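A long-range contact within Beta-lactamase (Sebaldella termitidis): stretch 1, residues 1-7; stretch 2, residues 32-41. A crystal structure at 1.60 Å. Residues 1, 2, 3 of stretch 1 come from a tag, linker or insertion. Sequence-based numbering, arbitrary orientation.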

# COMPACT_ATOMS: atom_id res chain seq x y z
N SER A 1 4.55 27.10 3.49
CA SER A 1 3.16 27.05 3.04
C SER A 1 2.52 25.82 3.69
O SER A 1 2.91 24.68 3.40
CB SER A 1 3.12 26.98 1.51
OG SER A 1 1.88 27.31 0.95
N ASN A 2 1.57 26.02 4.58
CA ASN A 2 0.98 24.90 5.31
C ASN A 2 -0.18 24.28 4.52
O ASN A 2 -0.63 24.82 3.50
CB ASN A 2 0.53 25.32 6.70
CG ASN A 2 -0.40 26.49 6.69
OD1 ASN A 2 0.01 27.64 6.87
ND2 ASN A 2 -1.67 26.22 6.47
N ALA A 3 -0.67 23.15 5.00
CA ALA A 3 -1.79 22.48 4.35
C ALA A 3 -3.13 23.05 4.81
O ALA A 3 -3.23 23.92 5.69
CB ALA A 3 -1.72 20.96 4.60
N MSE A 4 -4.17 22.58 4.15
CA MSE A 4 -5.55 22.90 4.50
C MSE A 4 -6.34 21.60 4.52
O MSE A 4 -6.02 20.66 3.76
CB MSE A 4 -6.11 23.90 3.49
CG MSE A 4 -7.60 24.11 3.51
SE MSE A 4 -8.13 25.38 2.10
CE MSE A 4 -7.58 27.05 2.97
N VAL A 5 -7.34 21.52 5.40
CA VAL A 5 -8.27 20.39 5.40
C VAL A 5 -9.50 20.78 4.59
O VAL A 5 -10.15 21.79 4.87
CB VAL A 5 -8.66 20.00 6.83
CG1 VAL A 5 -9.65 18.85 6.83
CG2 VAL A 5 -7.43 19.60 7.59
N SER A 6 -9.80 19.98 3.58
CA SER A 6 -10.88 20.29 2.66
C SER A 6 -12.23 20.24 3.38
O SER A 6 -12.41 19.47 4.33
CB SER A 6 -10.87 19.31 1.49
OG SER A 6 -12.00 19.49 0.64
N ASN A 7 -13.17 21.05 2.90
CA ASN A 7 -14.58 20.87 3.24
C ASN A 7 -15.22 19.80 2.35
O ASN A 7 -15.82 18.85 2.85
CB ASN A 7 -15.33 22.18 3.10
CG ASN A 7 -14.84 23.23 4.06
OD1 ASN A 7 -14.63 24.39 3.69
ND2 ASN A 7 -14.62 22.83 5.31
N ASN A 32 -1.73 21.50 -4.20
CA ASN A 32 -2.47 22.45 -3.39
C ASN A 32 -2.30 22.25 -1.89
O ASN A 32 -2.74 23.11 -1.12
CB ASN A 32 -3.95 22.39 -3.76
CG ASN A 32 -4.20 22.82 -5.19
OD1 ASN A 32 -3.80 23.94 -5.59
ND2 ASN A 32 -4.83 21.96 -5.97
N LYS A 33 -1.65 21.16 -1.47
CA LYS A 33 -1.47 20.82 -0.06
C LYS A 33 -2.81 20.76 0.68
O LYS A 33 -3.04 21.44 1.68
CB LYS A 33 -0.49 21.80 0.61
CG LYS A 33 0.82 21.93 -0.10
CD LYS A 33 1.81 22.74 0.73
CE LYS A 33 3.21 22.75 0.12
NZ LYS A 33 3.26 23.58 -1.10
N ILE A 34 -3.71 19.91 0.18
CA ILE A 34 -5.04 19.76 0.77
C ILE A 34 -5.25 18.31 1.20
O ILE A 34 -5.12 17.39 0.39
CB ILE A 34 -6.15 20.20 -0.20
CG1 ILE A 34 -5.99 21.70 -0.51
CG2 ILE A 34 -7.51 19.92 0.39
CD1 ILE A 34 -6.91 22.18 -1.60
N TRP A 35 -5.61 18.13 2.49
CA TRP A 35 -6.05 16.85 3.01
C TRP A 35 -7.57 16.72 2.87
O TRP A 35 -8.31 17.61 3.30
CB TRP A 35 -5.66 16.70 4.49
CG TRP A 35 -4.21 16.44 4.71
CD1 TRP A 35 -3.24 17.38 4.91
CD2 TRP A 35 -3.54 15.17 4.75
NE1 TRP A 35 -2.02 16.79 5.08
CE2 TRP A 35 -2.17 15.43 4.97
CE3 TRP A 35 -3.96 13.84 4.64
CZ2 TRP A 35 -1.23 14.42 5.10
CZ3 TRP A 35 -3.03 12.84 4.74
CH2 TRP A 35 -1.68 13.13 4.98
N ILE A 36 -8.01 15.61 2.28
CA ILE A 36 -9.42 15.29 2.11
C ILE A 36 -9.72 14.03 2.91
O ILE A 36 -9.13 12.97 2.66
CB ILE A 36 -9.75 15.04 0.63
CG1 ILE A 36 -9.38 16.25 -0.23
CG2 ILE A 36 -11.22 14.75 0.45
CD1 ILE A 36 -9.08 15.87 -1.66
N TYR A 37 -10.68 14.14 3.84
CA TYR A 37 -11.05 13.02 4.69
C TYR A 37 -12.53 12.66 4.55
O TYR A 37 -13.39 13.55 4.59
CB TYR A 37 -10.83 13.31 6.17
CG TYR A 37 -9.44 13.73 6.57
CD1 TYR A 37 -8.46 12.78 6.77
CD2 TYR A 37 -9.14 15.07 6.83
CE1 TYR A 37 -7.20 13.15 7.17
CE2 TYR A 37 -7.87 15.44 7.24
CZ TYR A 37 -6.91 14.47 7.40
OH TYR A 37 -5.66 14.82 7.83
N SER A 38 -12.84 11.37 4.44
CA SER A 38 -14.22 10.96 4.70
C SER A 38 -14.48 10.85 6.19
O SER A 38 -15.61 11.05 6.65
CB SER A 38 -14.55 9.63 4.00
OG SER A 38 -13.81 8.52 4.51
N ASN A 39 -13.43 10.57 6.97
CA ASN A 39 -13.56 10.50 8.42
C ASN A 39 -12.17 10.75 9.00
O ASN A 39 -11.33 9.83 9.05
CB ASN A 39 -14.11 9.17 8.89
CG ASN A 39 -14.36 9.17 10.38
OD1 ASN A 39 -13.43 9.03 11.17
ND2 ASN A 39 -15.61 9.34 10.77
N GLU A 40 -11.92 11.99 9.42
CA GLU A 40 -10.58 12.36 9.84
C GLU A 40 -10.08 11.54 11.03
O GLU A 40 -8.88 11.23 11.10
CB GLU A 40 -10.52 13.86 10.15
CG GLU A 40 -9.19 14.29 10.70
CD GLU A 40 -9.03 15.79 10.73
OE1 GLU A 40 -10.02 16.49 10.46
OE2 GLU A 40 -7.90 16.25 11.02
N GLU A 41 -10.96 11.16 11.96
CA GLU A 41 -10.45 10.44 13.12
C GLU A 41 -10.00 9.03 12.75
O GLU A 41 -9.03 8.52 13.32
CB GLU A 41 -11.50 10.41 14.23
CG GLU A 41 -11.89 11.81 14.75
CD GLU A 41 -10.70 12.76 14.94
OE1 GLU A 41 -9.63 12.32 15.41
OE2 GLU A 41 -10.85 13.97 14.63
O HOH W 1 -11.91 16.71 4.31

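Residues 4-5 and 34-37 of this beta-lactamase lie side by side as parallel strands, with Met 4 paired to Ile 34 and Val 5 to Trp 35. Three backbone hydrogen bonds fix the register: Met 4 N to Lys 33 O (2.9 Å), Trp 35 N to Met 4 O (2.9 Å) and Ser 6 N to Trp 35 O (2.8 Å), the last almost straight at 176°. Each acceptor carbonyl also receives a CA-H...O contact, the shortest from Ala 3 CA to Lys 33 O (3.1 Å). Past Ser 6 the ladder continues through one water, which donates to Ser 6 O (2.8 Å) and accepts from Tyr 37 N (2.9 Å), filling the gap where the chains no longer bond directly.

The side chains divide between the two faces of the sheet. On the face of Val 5 and Trp 35, the indole (chi1 -74°, m; chi2 91°) turns its edge to the first stretch, and the CB of Ala 3, a residue from the tag, rests near the ring plane, 3.9 Å from Trp 35 CD1. Val 5 is t (chi1 179°), a rotamer that carries CG1 to 3.8 Å from Tyr 37 CD2. Here too the aromatic ring is met at its edge: Tyr 37 leaves its backbone sideways, but with chi1 -56° (m) the end of its side chain comes nearer to the first stretch. Glu 40, extended with chi1 and chi2 both t, brings OE1 to 4.3 Å from Val 5 CG1; its OE2 is hydrogen-bonded elsewhere in the structure.

On the face of Met 4 and Ile 34, Met 4 is selenomethionine. Its t, t, m conformation leads the selenium end away from the second stretch, so its main tie to its partner is through the backbone. Ile 34 (m, t) instead receives Ser 6, whose CB sits 3.6 Å from Ile 34 CG2 and 3.8 Å from Ile 36 CG1. These contacts are made by the CB of the serine; its chi1 of 174° (t) holds OG farther from both of those carbons.

Lys 33 has more of its surface covered by the other stretch than any other residue here. From a backbone with positive phi (55°), its chain runs m, t, t before turning at chi4 (72°, p), following the tag residues: Lys 33 CD lies 3.5 Å from Ser 1 O, and Lys 33 NZ is 4.3 Å from Ser 1 CB. Asn 2, also from the tag, points away; its p rotamer (55°) lets ND2 donate to Ala 3 O (2.9 Å) within its own stretch.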